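Local coordinates for glycerol uptake operon antiterminator regulatory protein (Listeria monocytogenes str. 4b, PDB 3KTS) that probably regulates expression of glycerol-uptake genes by transcription antitermination in response to glycerol 3-phosphate, at residues V57-D62 with T79-D84; K68-A73 with S88-A93; Y72-L77 with M95-H100. All blocks are in the same frame, centred on the assembly; numbering follows the deposited sequence.

Interaction 1 of 3, residues V57-D62 with T79-D84; sequences VLLHAD and TEICPD
D84 grips V57 through two hydrogen bonds where the chain, having left helix 71-81, comes back beside strand 56-60. Followed outward from the backbone, its side chain lies against V57 all the way: D84 CB sits 3.6 Å from V57 O, CG approaches V57 N, and OD2 ends 2.9 Å from V57 N, whose N-H points almost straight at it (166°). The donor lies above the carboxylate plane, 39° out of it. Chi1 of -60° puts CG beside D84's own N, on the side where D84 N donates to V57 O at 2.8 Å. OD2 takes a second bond from Q51 of helix 43-52.

One residue back, P83 suits the approach because its ring is apolar and its nitrogen carries no hydrogen needing a partner. P83 CB lies 3.4 Å from V57 O, while P83 CG rests 3.9 Å from L59 CB. The branched side chains of L59 and I81 meet through L59 CD2 and I81 CG2 at 4.2 Å, continuing the apolar packing of the strand against the end of the helix and the loop after it.

Both polar backbone atoms of V57 are thus satisfied by one aspartate, beside an apolar seam and just before strand 85-88 begins. Two N-H donors converge on OD2, and K56 makes a long, weak ion pair with OD1, so the carboxylate is probably ionised.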
# COMPACT_ATOMS: atom_id res chain seq x y z
N VAL A 57 8.40 5.90 0.76
CA VAL A 57 7.58 5.22 1.77
C VAL A 57 6.07 5.30 1.52
O VAL A 57 5.50 6.38 1.33
CB VAL A 57 7.91 5.72 3.21
CG1 VAL A 57 7.06 5.00 4.26
CG2 VAL A 57 9.37 5.51 3.51
N LEU A 58 5.43 4.13 1.52
CA LEU A 58 3.98 4.01 1.57
C LEU A 58 3.60 3.64 3.00
O LEU A 58 3.95 2.56 3.48
CB LEU A 58 3.49 2.97 0.56
CG LEU A 58 3.96 3.20 -0.88
CD1 LEU A 58 3.81 1.95 -1.75
CD2 LEU A 58 3.27 4.40 -1.52
N LEU A 59 2.91 4.55 3.69
CA LEU A 59 2.61 4.38 5.11
C LEU A 59 1.16 4.00 5.41
O LEU A 59 0.23 4.69 4.98
CB LEU A 59 2.99 5.64 5.89
CG LEU A 59 2.58 5.70 7.37
CD1 LEU A 59 3.28 4.61 8.19
CD2 LEU A 59 2.83 7.08 7.98
N HIS A 60 0.98 2.92 6.15
CA HIS A 60 -0.34 2.53 6.64
C HIS A 60 -0.86 3.48 7.70
O HIS A 60 -0.44 3.42 8.86
CB HIS A 60 -0.32 1.10 7.16
CG HIS A 60 -0.51 0.08 6.09
ND1 HIS A 60 -1.76 -0.33 5.67
CD2 HIS A 60 0.39 -0.58 5.32
CE1 HIS A 60 -1.62 -1.21 4.70
NE2 HIS A 60 -0.33 -1.39 4.47
N ALA A 61 -1.78 4.34 7.29
CA ALA A 61 -2.40 5.34 8.15
C ALA A 61 -3.21 4.72 9.28
O ALA A 61 -3.33 5.30 10.36
CB ALA A 61 -3.27 6.25 7.32
N ASP A 62 -3.75 3.53 9.02
CA ASP A 62 -4.60 2.84 9.98
C ASP A 62 -3.81 2.09 11.06
O ASP A 62 -4.35 1.78 12.12
CB ASP A 62 -5.53 1.87 9.25
CG ASP A 62 -6.47 2.59 8.29
OD1 ASP A 62 -6.96 1.93 7.35
OD2 ASP A 62 -6.72 3.80 8.48
N THR A 79 1.41 16.88 6.44
CA THR A 79 2.13 18.13 6.71
C THR A 79 3.38 17.94 7.56
O THR A 79 4.37 18.64 7.37
CB THR A 79 1.22 19.21 7.36
OG1 THR A 79 0.72 18.73 8.62
CG2 THR A 79 0.06 19.59 6.45
N GLU A 80 3.36 16.98 8.49
CA GLU A 80 4.47 16.83 9.44
C GLU A 80 5.27 15.53 9.39
O GLU A 80 6.38 15.48 9.90
CB GLU A 80 4.03 17.13 10.87
CG GLU A 80 4.02 18.62 11.21
CD GLU A 80 4.66 18.93 12.56
OE1 GLU A 80 5.03 20.10 12.78
OE2 GLU A 80 4.80 18.01 13.40
N ILE A 81 4.71 14.47 8.80
CA ILE A 81 5.47 13.21 8.68
C ILE A 81 5.99 13.03 7.26
O ILE A 81 7.17 12.73 7.06
CB ILE A 81 4.69 11.98 9.24
CG1 ILE A 81 5.18 11.62 10.65
CG2 ILE A 81 4.94 10.72 8.44
CD1 ILE A 81 5.19 12.74 11.65
N CYS A 82 5.10 13.25 6.29
CA CYS A 82 5.40 13.22 4.85
C CYS A 82 6.02 11.92 4.32
O CYS A 82 7.20 11.91 3.95
CB CYS A 82 6.27 14.42 4.45
SG CYS A 82 5.72 15.97 5.15
N PRO A 83 5.23 10.82 4.27
CA PRO A 83 5.70 9.72 3.44
C PRO A 83 5.46 10.06 1.98
O PRO A 83 4.99 11.15 1.66
CB PRO A 83 4.82 8.56 3.88
CG PRO A 83 3.57 9.19 4.35
CD PRO A 83 3.97 10.49 4.96
N ASP A 84 5.77 9.14 1.08
CA ASP A 84 5.56 9.38 -0.34
C ASP A 84 4.15 8.98 -0.78
O ASP A 84 3.70 9.37 -1.86
CB ASP A 84 6.65 8.68 -1.14
CG ASP A 84 8.04 9.17 -0.78
OD1 ASP A 84 8.59 9.99 -1.54
OD2 ASP A 84 8.56 8.77 0.28

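Interaction 2 of 3, residues K68-A73 with S88-A93; sequences KNDDYA and STRGNA
The guanidinium of R90 has one face covered by the backbone of N69: N69 C lies 4.3 Å above that plane, offset toward the rim, and N69 O and D70 CA are on this face too. The N69 amide is turned 41° from the guanidinium. Its OD1 comes within 3.4 Å of R90 NE, but the angle is too poor for a hydrogen bond. D70 runs beside R90, pointing the same way; D70 OD2, 4.2 Å from R90 NH1, lies well out of the guanidinium plane, so only attraction between charges is left. D71 OD1 stands 4.5 Å from R90 NH2 and 3.8 Å from N92 O.

N69 ND2 bonds to D62, whose carboxylate also receives T89 N and bonds to S88 OG. Serine suits this place because its hydroxyl is short: S88 OG also accepts from R90 N at 3.0 Å, forming an ST turn.

The long chain and flat head of arginine can cover neighbouring backbone while keeping the charge near two acids at the surface. The arrangement joins the loops leading into helices 71-81 and 91-99, at the C-terminal ends of the strands, where TIM-barrel proteins characteristically place their active or ligand-binding sites.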
# COMPACT_ATOMS: atom_id res chain seq x y z
N LYS A 68 -5.07 8.18 15.58
CA LYS A 68 -6.32 7.82 14.89
C LYS A 68 -6.13 7.87 13.37
O LYS A 68 -5.03 8.10 12.88
CB LYS A 68 -7.48 8.75 15.30
CG LYS A 68 -7.49 9.23 16.75
CD LYS A 68 -8.89 9.28 17.29
CE LYS A 68 -9.03 10.19 18.51
NZ LYS A 68 -9.46 11.57 18.13
N ASN A 69 -7.20 7.62 12.62
CA ASN A 69 -7.19 7.88 11.17
C ASN A 69 -8.18 8.99 10.79
O ASN A 69 -8.69 9.03 9.67
CB ASN A 69 -7.38 6.60 10.35
CG ASN A 69 -8.56 5.74 10.82
OD1 ASN A 69 -9.46 6.20 11.51
ND2 ASN A 69 -8.54 4.48 10.44
N ASP A 70 -8.43 9.88 11.77
CA ASP A 70 -9.11 11.17 11.63
C ASP A 70 -8.56 12.02 10.50
O ASP A 70 -7.43 11.82 10.05
CB ASP A 70 -8.85 12.00 12.90
CG ASP A 70 -9.97 11.95 13.89
OD1 ASP A 70 -9.85 12.63 14.93
OD2 ASP A 70 -10.98 11.24 13.66
N ASP A 71 -9.35 13.01 10.08
CA ASP A 71 -8.85 14.05 9.19
C ASP A 71 -7.63 14.76 9.78
O ASP A 71 -6.66 14.98 9.07
CB ASP A 71 -9.95 15.06 8.87
CG ASP A 71 -11.02 14.50 7.95
OD1 ASP A 71 -10.83 13.38 7.42
OD2 ASP A 71 -12.05 15.19 7.77
N TYR A 72 -7.69 15.07 11.08
CA TYR A 72 -6.57 15.71 11.79
C TYR A 72 -5.32 14.85 11.78
O TYR A 72 -4.20 15.37 11.70
CB TYR A 72 -6.93 15.98 13.25
CG TYR A 72 -8.29 16.55 13.50
CD1 TYR A 72 -9.34 15.72 13.90
CD2 TYR A 72 -8.54 17.91 13.38
CE1 TYR A 72 -10.59 16.23 14.16
CE2 TYR A 72 -9.80 18.44 13.64
CZ TYR A 72 -10.81 17.59 14.03
OH TYR A 72 -12.07 18.09 14.29
N ALA A 73 -5.53 13.54 11.88
CA ALA A 73 -4.44 12.57 11.86
C ALA A 73 -3.82 12.45 10.47
O ALA A 73 -2.61 12.25 10.35
CB ALA A 73 -4.93 11.23 12.33
N SER A 88 -4.91 3.69 3.48
CA SER A 88 -5.98 3.60 4.45
C SER A 88 -7.15 2.77 3.92
O SER A 88 -7.32 2.60 2.71
CB SER A 88 -6.46 4.98 4.86
OG SER A 88 -7.46 4.88 5.85
N THR A 89 -7.95 2.28 4.85
CA THR A 89 -9.11 1.49 4.52
C THR A 89 -10.33 2.41 4.63
O THR A 89 -11.40 2.13 4.07
CB THR A 89 -9.19 0.26 5.45
OG1 THR A 89 -9.59 -0.90 4.71
CG2 THR A 89 -10.10 0.49 6.65
N ARG A 90 -10.12 3.53 5.32
CA ARG A 90 -11.12 4.55 5.55
C ARG A 90 -11.23 5.44 4.32
O ARG A 90 -10.21 5.83 3.76
CB ARG A 90 -10.68 5.39 6.75
CG ARG A 90 -11.78 5.79 7.72
CD ARG A 90 -11.46 7.14 8.33
NE ARG A 90 -12.11 7.33 9.62
CZ ARG A 90 -12.54 8.49 10.09
NH1 ARG A 90 -13.11 8.56 11.28
NH2 ARG A 90 -12.41 9.60 9.35
N GLY A 91 -12.45 5.76 3.92
CA GLY A 91 -12.69 6.60 2.75
C GLY A 91 -12.33 8.05 2.96
O GLY A 91 -11.77 8.71 2.07
N ASN A 92 -12.64 8.55 4.16
CA ASN A 92 -12.36 9.93 4.55
C ASN A 92 -10.87 10.27 4.51
O ASN A 92 -10.49 11.41 4.24
CB ASN A 92 -12.92 10.21 5.94
CG ASN A 92 -14.38 9.81 6.07
OD1 ASN A 92 -14.71 8.82 6.75
ND2 ASN A 92 -15.26 10.56 5.42
N ALA A 93 -10.04 9.27 4.78
CA ALA A 93 -8.60 9.43 4.74
C ALA A 93 -8.08 9.53 3.31
O ALA A 93 -7.12 10.25 3.05
CB ALA A 93 -7.92 8.31 5.49

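Interaction 3 of 3, residues Y72-L77 with M95-H100; sequences YAIDFL and MKAKQH
Neighbouring outer helices of the TIM barrel meet here: helix 71-81 and helix 91-99 run in broadly the same direction, their local axes 9.5 Å apart at closest and 37° from parallel. The inner part of the interface is apolar. I74 CG2 lies 3.8 Å from K96 CB and 4.4 Å from A97 CB, the I74 and K96 side chains sliding past each other in opposite directions. A beta-branched isoleucine offers a methyl close to its backbone, and the small A97 allows the helices to approach; their nearest CA atoms, those of I74 and A97, are 6.8 Å apart.

Farther out, D75 is shared by two basic residues. H100 NE2 donates to D75 OD1 at 2.7 Å, with an N-H...O angle of 143°. The acceptor is met nearly along its C-O axis, while the oxygen is somewhat tilted from the imidazole plane. The two side chains cross at about a right angle, with carboxylate and ring planes 69° apart. K96 comes across D75 with its aliphatic end: K96 CE is 3.3 Å from D75 OD1, and K96 NZ makes only a long salt bridge to D75 OD2, at 3.9 Å. A bend at chi2 is part of how the K96 chain reaches D75.

An acidic side chain suits this place because it can accept from a histidine while balancing a lysine. The carboxylate would be expected to favour protonation of H100, whereas the nearby K96 charge would oppose it. Polar pairing therefore borders the apolar packing, tying the residue just after helix 91-99 to the middle of helix 71-81.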
# COMPACT_ATOMS: atom_id res chain seq x y z
N TYR A 72 -7.69 15.07 11.08
CA TYR A 72 -6.57 15.71 11.79
C TYR A 72 -5.32 14.85 11.78
O TYR A 72 -4.20 15.37 11.70
CB TYR A 72 -6.93 15.98 13.25
CG TYR A 72 -8.29 16.55 13.50
CD1 TYR A 72 -9.34 15.72 13.90
CD2 TYR A 72 -8.54 17.91 13.38
CE1 TYR A 72 -10.59 16.23 14.16
CE2 TYR A 72 -9.80 18.44 13.64
CZ TYR A 72 -10.81 17.59 14.03
OH TYR A 72 -12.07 18.09 14.29
N ALA A 73 -5.53 13.54 11.88
CA ALA A 73 -4.44 12.57 11.86
C ALA A 73 -3.82 12.45 10.47
O ALA A 73 -2.61 12.25 10.35
CB ALA A 73 -4.93 11.23 12.33
N ILE A 74 -4.64 12.60 9.44
CA ILE A 74 -4.16 12.52 8.06
C ILE A 74 -3.42 13.81 7.71
O ILE A 74 -2.37 13.77 7.07
CB ILE A 74 -5.30 12.19 7.07
CG1 ILE A 74 -5.90 10.81 7.39
CG2 ILE A 74 -4.82 12.21 5.61
CD1 ILE A 74 -4.87 9.70 7.67
N ASP A 75 -3.97 14.93 8.18
CA ASP A 75 -3.30 16.24 8.13
C ASP A 75 -1.87 16.18 8.68
O ASP A 75 -0.95 16.67 8.05
CB ASP A 75 -4.11 17.29 8.91
CG ASP A 75 -5.31 17.80 8.12
OD1 ASP A 75 -5.17 17.96 6.89
OD2 ASP A 75 -6.38 18.05 8.73
N PHE A 76 -1.72 15.54 9.85
CA PHE A 76 -0.43 15.31 10.51
C PHE A 76 0.53 14.49 9.65
O PHE A 76 1.72 14.80 9.57
CB PHE A 76 -0.68 14.61 11.84
CG PHE A 76 0.56 14.19 12.58
CD1 PHE A 76 0.84 12.84 12.78
CD2 PHE A 76 1.43 15.14 13.11
CE1 PHE A 76 1.97 12.44 13.48
CE2 PHE A 76 2.57 14.75 13.80
CZ PHE A 76 2.83 13.39 14.00
N LEU A 77 0.00 13.46 9.00
CA LEU A 77 0.81 12.59 8.15
C LEU A 77 1.30 13.31 6.92
O LEU A 77 2.41 13.07 6.46
CB LEU A 77 0.03 11.34 7.74
CG LEU A 77 -0.40 10.37 8.83
CD1 LEU A 77 -1.05 9.16 8.19
CD2 LEU A 77 0.77 9.95 9.70
N MET A 95 -9.90 10.73 0.82
CA MET A 95 -10.36 12.06 0.42
C MET A 95 -9.41 13.15 0.91
O MET A 95 -9.03 14.03 0.15
CB MET A 95 -11.79 12.34 0.91
CG MET A 95 -12.84 11.41 0.32
SD MET A 95 -14.59 11.81 0.60
CE MET A 95 -14.72 11.99 2.37
N LYS A 96 -9.01 13.05 2.17
CA LYS A 96 -8.12 14.02 2.78
C LYS A 96 -6.72 14.02 2.16
O LYS A 96 -6.16 15.09 1.91
CB LYS A 96 -8.02 13.81 4.30
CG LYS A 96 -7.55 15.04 5.06
CD LYS A 96 -8.62 16.12 5.08
CE LYS A 96 -8.03 17.49 5.36
NZ LYS A 96 -9.04 18.43 5.90
N ALA A 97 -6.18 12.83 1.91
CA ALA A 97 -4.84 12.70 1.33
C ALA A 97 -4.79 13.31 -0.06
O ALA A 97 -3.79 13.92 -0.44
CB ALA A 97 -4.42 11.25 1.29
N LYS A 98 -5.88 13.16 -0.80
CA LYS A 98 -6.02 13.75 -2.13
C LYS A 98 -6.03 15.28 -2.11
O LYS A 98 -5.62 15.90 -3.09
CB LYS A 98 -7.25 13.20 -2.83
CG LYS A 98 -7.02 11.85 -3.51
CD LYS A 98 -8.31 11.25 -4.03
CE LYS A 98 -8.81 11.96 -5.27
NZ LYS A 98 -10.21 11.56 -5.56
N GLN A 99 -6.49 15.87 -1.01
CA GLN A 99 -6.45 17.33 -0.86
C GLN A 99 -5.02 17.82 -0.71
O GLN A 99 -4.67 18.89 -1.21
CB GLN A 99 -7.29 17.80 0.34
CG GLN A 99 -8.74 17.38 0.30
CD GLN A 99 -9.64 18.22 1.20
OE1 GLN A 99 -9.42 18.31 2.41
NE2 GLN A 99 -10.67 18.81 0.61
N HIS A 100 -4.19 17.02 -0.05
CA HIS A 100 -2.79 17.35 0.18
C HIS A 100 -1.90 16.85 -0.95
O HIS A 100 -0.67 16.84 -0.80
CB HIS A 100 -2.30 16.73 1.49
CG HIS A 100 -2.90 17.33 2.71
ND1 HIS A 100 -2.33 18.39 3.38
CD2 HIS A 100 -4.03 17.01 3.39
CE1 HIS A 100 -3.08 18.70 4.42
NE2 HIS A 100 -4.12 17.88 4.45

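In the fold
Helix 71-81 connects all three contacts: interactions 2 and 3 pair it with helix 91-99, interaction 2 at their N-terminal ends and the preceding loops, interaction 3 farther along, while interaction 1 joins its C-terminal end to strand 56-60. The centres of interactions 1 and 2 lie about 12 Å apart, and those of interactions 2 and 3 about 7 Å. Along the chain the first segments come in numerical order, followed by 79-84, 88-93 and 95-100, so interaction 1 crosses the others. D62 links interactions 1 and 2, while A61 packs on L77 between interactions 1 and 3. Together they join consecutive beta-alpha units of the parallel TIM barrel, strands inside and helices outside.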